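Local coordinates for tellurite resistance protein of COG3793 (Nostoc punctiforme, PDB 2OU3) that is of undefined molecular function but belongs to the TerB tellurite resistance family, and binds zinc and 1H-indole-3-carbaldehyde in the crystal, at residues W12-N15 with W16-F20; D28-I31 with Y32-V36. All coordinates share one frame; numbering follows the deposited sequence. Where two conformers were deposited one is given.

Contact 1 (W12-N15 with W16-F20). With I3A (1H-indole-3-carbaldehyde), chain E.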
ATOM      1  N   TRP A  12      -1.197   4.513  -9.041  1.00 15.45           N
ATOM      2  CA  TRP A  12      -0.049   4.357  -8.160  1.00 15.69           C
ATOM      3  C   TRP A  12      -0.274   3.171  -7.249  1.00 14.19           C
ATOM      4  O   TRP A  12       0.578   2.294  -7.144  1.00 14.79           O
ATOM      5  CB  TRP A  12       0.209   5.627  -7.321  1.00 14.30           C
ATOM      6  CG  TRP A  12       1.481   5.547  -6.500  1.00 14.10           C
ATOM      7  CD1 TRP A  12       2.673   6.061  -6.839  1.00 16.15           C
ATOM      8  CD2 TRP A  12       1.666   4.919  -5.243  1.00 17.15           C
ATOM      9  NE1 TRP A  12       3.604   5.795  -5.886  1.00 16.59           N
ATOM     10  CE2 TRP A  12       3.026   5.076  -4.896  1.00 15.17           C
ATOM     11  CE3 TRP A  12       0.833   4.238  -4.377  1.00 13.27           C
ATOM     12  CZ2 TRP A  12       3.558   4.599  -3.706  1.00 18.54           C
ATOM     13  CZ3 TRP A  12       1.352   3.765  -3.205  1.00 14.84           C
ATOM     14  CH2 TRP A  12       2.713   3.909  -2.897  1.00 15.46           C
ATOM     15  N   ILE A  13      -1.437   3.120  -6.601  1.00 13.92           N
ATOM     16  CA  ILE A  13      -1.709   2.068  -5.639  0.50 14.55           C
ATOM     17  C   ILE A  13      -1.879   0.693  -6.302  1.00 14.10           C
ATOM     18  O   ILE A  13      -1.459  -0.339  -5.753  1.00 14.22           O
ATOM     19  CB  ILE A  13      -2.937   2.454  -4.748  0.50 15.80           C
ATOM     20  CG1 ILE A  13      -2.885   1.731  -3.404  0.50 19.31           C
ATOM     21  CG2 ILE A  13      -4.267   2.218  -5.474  0.50 16.47           C
ATOM     22  CD1 ILE A  13      -1.500   1.724  -2.747  0.50 21.64           C
ATOM     23  N   ILE A  14      -2.499   0.667  -7.478  1.00 14.99           N
ATOM     24  CA  ILE A  14      -2.624  -0.584  -8.230  1.00 14.17           C
ATOM     25  C   ILE A  14      -1.243  -1.072  -8.621  1.00 14.47           C
ATOM     26  O   ILE A  14      -0.907  -2.253  -8.433  1.00 16.07           O
ATOM     27  CB  ILE A  14      -3.506  -0.400  -9.469  1.00 16.61           C
ATOM     28  CG1 ILE A  14      -4.952  -0.364  -9.053  1.00 15.43           C
ATOM     29  CG2 ILE A  14      -3.257  -1.537 -10.450  1.00 18.95           C
ATOM     30  CD1 ILE A  14      -5.501  -1.748  -8.526  1.00 16.66           C
ATOM     31  N   ASN A  15      -0.402  -0.159  -9.098  1.00 13.26           N
ATOM     32  CA  ASN A  15       0.988  -0.547  -9.402  1.00 13.20           C
ATOM     33  C   ASN A  15       1.762  -1.007  -8.146  1.00 14.36           C
ATOM     34  O   ASN A  15       2.542  -1.975  -8.186  1.00 15.45           O
ATOM     35  CB  ASN A  15       1.728   0.561 -10.133  1.00 13.57           C
ATOM     36  CG  ASN A  15       3.137   0.173 -10.479  1.00 19.26           C
ATOM     37  OD1 ASN A  15       4.080   0.463  -9.724  1.00 17.63           O
ATOM     38  ND2 ASN A  15       3.295  -0.540 -11.583  1.00 16.10           N
ATOM     39  N   TRP A  16       1.542  -0.310  -7.033  1.00 15.92           N
ATOM     40  CA  TRP A  16       2.221  -0.620  -5.813  1.00 14.58           C
ATOM     41  C   TRP A  16       1.949  -2.074  -5.372  1.00 14.72           C
ATOM     42  O   TRP A  16       2.882  -2.829  -5.072  1.00 13.94           O
ATOM     43  CB  TRP A  16       1.848   0.362  -4.694  1.00 13.99           C
ATOM     44  CG  TRP A  16       2.485   0.006  -3.392  1.00 14.53           C
ATOM     45  CD1 TRP A  16       1.889  -0.668  -2.331  1.00 17.13           C
ATOM     46  CD2 TRP A  16       3.850   0.199  -3.012  1.00 12.56           C
ATOM     47  NE1 TRP A  16       2.803  -0.851  -1.329  1.00 16.38           N
ATOM     48  CE2 TRP A  16       4.009  -0.340  -1.719  1.00 18.34           C
ATOM     49  CE3 TRP A  16       4.958   0.779  -3.633  1.00 16.06           C
ATOM     50  CZ2 TRP A  16       5.233  -0.317  -1.053  1.00 17.39           C
ATOM     51  CZ3 TRP A  16       6.155   0.813  -2.968  1.00 22.14           C
ATOM     52  CH2 TRP A  16       6.280   0.294  -1.680  1.00 20.72           C
ATOM     53  N   PHE A  17       0.683  -2.462  -5.315  1.00 14.73           N
ATOM     54  CA  PHE A  17       0.351  -3.773  -4.767  1.00 12.57           C
ATOM     55  C   PHE A  17       0.454  -4.896  -5.796  1.00 13.24           C
ATOM     56  O   PHE A  17       0.721  -6.044  -5.433  1.00 14.21           O
ATOM     57  CB  PHE A  17      -1.066  -3.758  -4.204  1.00 13.95           C
ATOM     58  CG  PHE A  17      -1.163  -3.092  -2.864  1.00 17.37           C
ATOM     59  CD1 PHE A  17      -0.526  -3.635  -1.763  1.00 16.68           C
ATOM     60  CD2 PHE A  17      -1.905  -1.935  -2.695  1.00 19.85           C
ATOM     61  CE1 PHE A  17      -0.635  -3.045  -0.512  1.00 19.89           C
ATOM     62  CE2 PHE A  17      -2.012  -1.332  -1.424  1.00 24.40           C
ATOM     63  CZ  PHE A  17      -1.372  -1.888  -0.353  1.00 16.41           C
ATOM     64  N   PHE A  18       0.152  -4.602  -7.050  1.00 12.75           N
ATOM     65  CA  PHE A  18       0.029  -5.686  -8.043  1.00 13.10           C
ATOM     66  C   PHE A  18       1.023  -5.631  -9.200  1.00 13.41           C
ATOM     67  O   PHE A  18       1.122  -6.611  -9.949  1.00 14.70           O
ATOM     68  CB  PHE A  18      -1.398  -5.767  -8.570  1.00 12.02           C
ATOM     69  CG  PHE A  18      -2.426  -5.830  -7.474  1.00 12.65           C
ATOM     70  CD1 PHE A  18      -2.552  -6.965  -6.704  1.00 17.11           C
ATOM     71  CD2 PHE A  18      -3.151  -4.692  -7.121  1.00 12.90           C
ATOM     72  CE1 PHE A  18      -3.448  -7.011  -5.652  1.00 13.73           C
ATOM     73  CE2 PHE A  18      -4.088  -4.720  -6.079  1.00 14.83           C
ATOM     74  CZ  PHE A  18      -4.209  -5.868  -5.326  1.00 12.46           C
ATOM     75  N   GLY A  19       1.740  -4.516  -9.356  1.00 13.27           N
ATOM     76  CA  GLY A  19       2.710  -4.352 -10.441  1.00 14.33           C
ATOM     77  C   GLY A  19       2.121  -3.929 -11.776  1.00 14.69           C
ATOM     78  O   GLY A  19       2.840  -3.823 -12.797  1.00 13.64           O
ATOM     79  N   PHE A  20       0.807  -3.689 -11.796  1.00 12.88           N
ATOM     80  CA  PHE A  20       0.070  -3.450 -13.016  1.00 12.45           C
ATOM     81  C   PHE A  20       0.365  -2.059 -13.540  1.00 14.01           C
ATOM     82  O   PHE A  20       0.576  -1.151 -12.773  1.00 12.50           O
ATOM     83  CB  PHE A  20      -1.443  -3.551 -12.739  1.00 12.97           C
ATOM     84  CG  PHE A  20      -1.937  -4.939 -12.348  1.00 11.52           C
ATOM     85  CD1 PHE A  20      -1.163  -6.085 -12.511  1.00 16.85           C
ATOM     86  CD2 PHE A  20      -3.229  -5.084 -11.819  1.00 13.02           C
ATOM     87  CE1 PHE A  20      -1.648  -7.358 -12.146  1.00 12.85           C
ATOM     88  CE2 PHE A  20      -3.724  -6.344 -11.487  1.00 16.32           C
ATOM     89  CZ  PHE A  20      -2.943  -7.476 -11.651  1.00 15.48           C
TER
HETATM   90  O   I3A E 163      -8.553  -5.179  -9.331  1.00 14.37           O
HETATM   91  C3' I3A E 163      -7.629  -5.523  -8.598  1.00 13.87           C
HETATM   92  C3  I3A E 163      -6.822  -6.695  -9.016  1.00  7.99           C
HETATM   93  C2  I3A E 163      -5.726  -7.151  -8.335  1.00  8.30           C
HETATM   94  N   I3A E 163      -5.226  -8.229  -9.030  1.00 11.03           N
HETATM   95  C8  I3A E 163      -5.958  -8.488 -10.134  1.00 11.37           C
HETATM   96  C9  I3A E 163      -7.050  -7.508 -10.214  1.00 10.31           C
HETATM   97  C4  I3A E 163      -7.952  -7.514 -11.290  1.00 11.96           C
HETATM   98  C5  I3A E 163      -7.818  -8.489 -12.249  1.00 11.86           C
HETATM   99  C6  I3A E 163      -6.780  -9.433 -12.198  1.00 12.27           C
HETATM  100  C7  I3A E 163      -5.869  -9.416 -11.153  1.00 11.93           C

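Contact 2 (D28-I31 with Y32-V36). With I3A (1H-indole-3-carbaldehyde), chain E.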
ATOM      1  N   ASP A  28     -13.559  -6.163 -13.220  1.00 11.68           N
ATOM      2  CA  ASP A  28     -12.446  -7.026 -12.835  1.00 11.76           C
ATOM      3  C   ASP A  28     -12.087  -6.923 -11.356  1.00 13.58           C
ATOM      4  O   ASP A  28     -11.813  -7.941 -10.721  1.00 13.90           O
ATOM      5  CB  ASP A  28     -11.201  -6.784 -13.691  1.00 11.26           C
ATOM      6  CG  ASP A  28     -11.204  -7.585 -15.010  1.00 11.80           C
ATOM      7  OD1 ASP A  28     -12.081  -8.477 -15.193  1.00 16.27           O
ATOM      8  OD2 ASP A  28     -10.285  -7.343 -15.848  1.00 13.87           O
ATOM      9  N   SER A  29     -12.098  -5.709 -10.795  1.00 13.51           N
ATOM     10  CA  SER A  29     -11.862  -5.563  -9.362  1.00 11.64           C
ATOM     11  C   SER A  29     -12.910  -6.339  -8.587  1.00 12.96           C
ATOM     12  O   SER A  29     -12.592  -7.042  -7.615  1.00 13.41           O
ATOM     13  CB  SER A  29     -11.852  -4.076  -8.925  1.00 13.44           C
ATOM     14  OG  SER A  29     -10.711  -3.383  -9.444  1.00 15.42           O
ATOM     15  N   SER A  30     -14.160  -6.229  -9.027  1.00 13.31           N
ATOM     16  CA  SER A  30     -15.276  -6.944  -8.406  1.00 14.19           C
ATOM     17  C   SER A  30     -15.107  -8.471  -8.437  1.00 13.38           C
ATOM     18  O   SER A  30     -15.176  -9.136  -7.406  1.00 12.64           O
ATOM     19  CB  SER A  30     -16.592  -6.555  -9.120  1.00 14.49           C
ATOM     20  OG  SER A  30     -17.714  -7.215  -8.552  1.00 14.74           O
ATOM     21  N   ILE A  31     -14.854  -9.005  -9.626  1.00 14.01           N
ATOM     22  CA  ILE A  31     -14.659 -10.442  -9.821  1.00 12.82           C
ATOM     23  C   ILE A  31     -13.445 -10.940  -9.014  1.00 14.01           C
ATOM     24  O   ILE A  31     -13.524 -11.961  -8.309  1.00 14.68           O
ATOM     25  CB  ILE A  31     -14.540 -10.794 -11.329  1.00 13.52           C
ATOM     26  CG1 ILE A  31     -15.858 -10.520 -12.061  1.00 13.90           C
ATOM     27  CG2 ILE A  31     -14.191 -12.264 -11.524  1.00  7.98           C
ATOM     28  CD1 ILE A  31     -15.710 -10.426 -13.578  1.00 13.88           C
ATOM     29  N   TYR A  32     -12.349 -10.181  -9.063  1.00 15.01           N
ATOM     30  CA  TYR A  32     -11.156 -10.514  -8.292  1.00 13.71           C
ATOM     31  C   TYR A  32     -11.468 -10.611  -6.799  1.00 12.91           C
ATOM     32  O   TYR A  32     -11.121 -11.613  -6.147  1.00 11.52           O
ATOM     33  CB  TYR A  32     -10.079  -9.471  -8.521  1.00 12.69           C
ATOM     34  CG  TYR A  32      -8.845  -9.607  -7.635  1.00 13.67           C
ATOM     35  CD1 TYR A  32      -7.817 -10.472  -7.972  1.00 11.98           C
ATOM     36  CD2 TYR A  32      -8.713  -8.857  -6.468  1.00 17.08           C
ATOM     37  CE1 TYR A  32      -6.691 -10.598  -7.169  1.00 14.62           C
ATOM     38  CE2 TYR A  32      -7.601  -8.975  -5.668  1.00 16.44           C
ATOM     39  CZ  TYR A  32      -6.582  -9.820  -6.019  1.00 17.02           C
ATOM     40  OH  TYR A  32      -5.470  -9.901  -5.210  1.00 14.44           O
HETATM   41  N   MSE A  33     -12.149  -9.606  -6.256  1.00 13.97           N
HETATM   42  CA  MSE A  33     -12.486  -9.583  -4.827  0.70 13.68           C
HETATM   43  C   MSE A  33     -13.468 -10.666  -4.454  1.00 14.09           C
HETATM   44  O   MSE A  33     -13.366 -11.245  -3.384  1.00 15.18           O
HETATM   45  CB  MSE A  33     -13.042  -8.233  -4.384  0.70 14.36           C
HETATM   46  CG  MSE A  33     -11.994  -7.192  -4.191  0.70 16.95           C
HETATM   47 SE   MSE A  33     -10.599  -7.729  -2.942  0.53 19.65          SE
HETATM   48  CE  MSE A  33     -11.651  -8.523  -1.656  0.70  9.29           C
ATOM     49  N   LYS A  34     -14.438 -10.952  -5.335  1.00 13.93           N
ATOM     50  CA  LYS A  34     -15.338 -12.078  -5.107  1.00 13.99           C
ATOM     51  C   LYS A  34     -14.558 -13.385  -5.022  1.00 15.09           C
ATOM     52  O   LYS A  34     -14.860 -14.242  -4.215  1.00 14.43           O
ATOM     53  CB  LYS A  34     -16.439 -12.167  -6.188  1.00 15.31           C
ATOM     54  CG  LYS A  34     -17.506 -11.067  -6.001  1.00 12.76           C
ATOM     55  CD  LYS A  34     -18.485 -10.916  -7.147  1.00 14.01           C
ATOM     56  CE  LYS A  34     -19.583  -9.893  -6.788  1.00 16.23           C
ATOM     57  NZ  LYS A  34     -20.627  -9.739  -7.846  1.00 14.68           N
ATOM     58  N   SER A  35     -13.539 -13.528  -5.862  1.00 13.14           N
ATOM     59  CA  SER A  35     -12.700 -14.719  -5.839  1.00 14.02           C
ATOM     60  C   SER A  35     -11.959 -14.820  -4.501  1.00 13.89           C
ATOM     61  O   SER A  35     -11.854 -15.882  -3.884  1.00 14.98           O
ATOM     62  CB  SER A  35     -11.690 -14.643  -6.975  1.00 13.19           C
ATOM     63  OG  SER A  35     -12.371 -14.587  -8.191  1.00 10.57           O
ATOM     64  N   VAL A  36     -11.435 -13.685  -4.069  1.00 12.53           N
ATOM     65  CA  VAL A  36     -10.658 -13.599  -2.843  1.00 13.94           C
ATOM     66  C   VAL A  36     -11.538 -13.977  -1.670  1.00 14.67           C
ATOM     67  O   VAL A  36     -11.126 -14.780  -0.821  1.00 15.91           O
ATOM     68  CB  VAL A  36     -10.071 -12.178  -2.646  1.00 12.51           C
ATOM     69  CG1 VAL A  36      -9.611 -11.964  -1.172  1.00 13.96           C
ATOM     70  CG2 VAL A  36      -8.915 -11.919  -3.638  1.00 14.30           C
TER
HETATM   71  O   I3A E 163      -8.553  -5.179  -9.331  1.00 14.37           O
HETATM   72  C3' I3A E 163      -7.629  -5.523  -8.598  1.00 13.87           C
HETATM   73  C3  I3A E 163      -6.822  -6.695  -9.016  1.00  7.99           C
HETATM   74  C2  I3A E 163      -5.726  -7.151  -8.335  1.00  8.30           C
HETATM   75  N   I3A E 163      -5.226  -8.229  -9.030  1.00 11.03           N
HETATM   76  C8  I3A E 163      -5.958  -8.488 -10.134  1.00 11.37           C
HETATM   77  C9  I3A E 163      -7.050  -7.508 -10.214  1.00 10.31           C
HETATM   78  C4  I3A E 163      -7.952  -7.514 -11.290  1.00 11.96           C
HETATM   79  C5  I3A E 163      -7.818  -8.489 -12.249  1.00 11.86           C
HETATM   80  C6  I3A E 163      -6.780  -9.433 -12.198  1.00 12.27           C
HETATM   81  C7  I3A E 163      -5.869  -9.416 -11.153  1.00 11.93           C
HETATM   82  O   HOH W   1     -19.071  -8.934 -10.079  1.00 19.00           O

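Contact 1 (W12-N15 with W16-F20)
The last turns of helix 4-18, where Trp12 packs on Trp16, and the exit beyond them, where Asn15 reaches Phe20, bring Phe18 and Phe20 to the indole-carbaldehyde pocket. Both tryptophans hold CG anti to the backbone N (chi1 -174° in Trp12), and their side chains therefore lie alongside each other, one turn apart. Their planes are almost parallel but slid, with the Trp12 six-membered ring and Trp16 five-membered ring centroids 5.1 Å apart; overlap is slight. The closer touch is a CH-pi contact, Trp16 CB sitting over the Trp12 face, 3.7 Å from its CZ3. Trp53 of the second subunit meets Trp12 edge-to-face.

Gly19, with positive phi, is where the chain leaves the helix, although its N still donates to Asn15 O at 2.9 Å. The Asn15 side chain then spans the exit: its ND2 donates to Phe20 O (3.0 Å, 162° at the hydrogen). That oxygen lies in the Asn15 amide plane, whereas the nitrogen stands above the carbonyl plane of Phe20. The two branches of Ile14 divide the aromatics between them, CG2 lying 3.5 Å from Phe20 CB and CD1 4.0 Å from Phe18 CD2. Phe18 turns one face to the ligand, whose C2 lies over the ring centre, and is backed on the other by Phe17 CB. Phe20 instead offers its edge, CE2 coming within 3.4 Å of ligand C8.

Contact 2 (D28-I31 with Y32-V36)
The Tyr32 ring has a different neighbour on each face: the indole of the bound 1H-indole-3-carbaldehyde, with C2 over the ring centre, and, on the opposite face, Val36 CG2, set toward the rim. Ser29 O lies at the ring edge, near its plane. The indole runs nearly parallel to the phenol ring, and its nitrogen comes 3.3 Å from Tyr32 CE1. A chi1 of 173°, which sets CG opposite the backbone N, carries the ring out from the helix over the ligand, while its hydroxyl is hydrogen-bonded to Asp96 and Ser100, which should fix how far it can shift. At the aldehyde end Ser29 OG donates to the ligand oxygen over 2.8 Å.

These residues belong to the first three turns of helix 26-41, in regular alpha-helical i to i+4 bonding such as Tyr32 N to Asp28 O at 2.8 Å. Ile31 O is gripped twice, by Ser35 N and by Ser35 OG, each at 2.9 Å and approaching from opposite faces of the carbonyl plane; the buried serine hydroxyl thus finds its acceptor in its own helix. On another side of the helix a water joins Ser30 to Lys34, giving a hydrogen to Ser30 OG at 2.7 Å and accepting from Lys34 NZ at 2.8 Å. Lys34 is extended beyond CG, its aliphatic chain passing Ser30 OG, with CE 3.7 Å away, and its ammonium also forms a salt bridge with Asp70. Asp28 turns its carboxylate to Ser87 and to Tyr161 of the second subunit.

In the fold
From the N terminus, contact 1 ends helix 4-18 and, after a short connection, contact 2 occupies the early turns of helix 26-41. The two come in series, neither nested nor crossed, and neither closes a long loop: contact 2 stays within its helix and contact 1 runs only two residues past the end of its own. They meet where Phe18 CE1 packs against Tyr32 OH at 3.6 Å, and the ligand joins them again: Phe20 edge and Tyr32 face lie on opposite sides of the indole. Asp96 of helix 94-106 adds a third element to the pocket. Both also touch the second subunit, whose Arg147 bonds to backbone oxygens of 12-20 and whose C-terminal Tyr161 reaches Asp28.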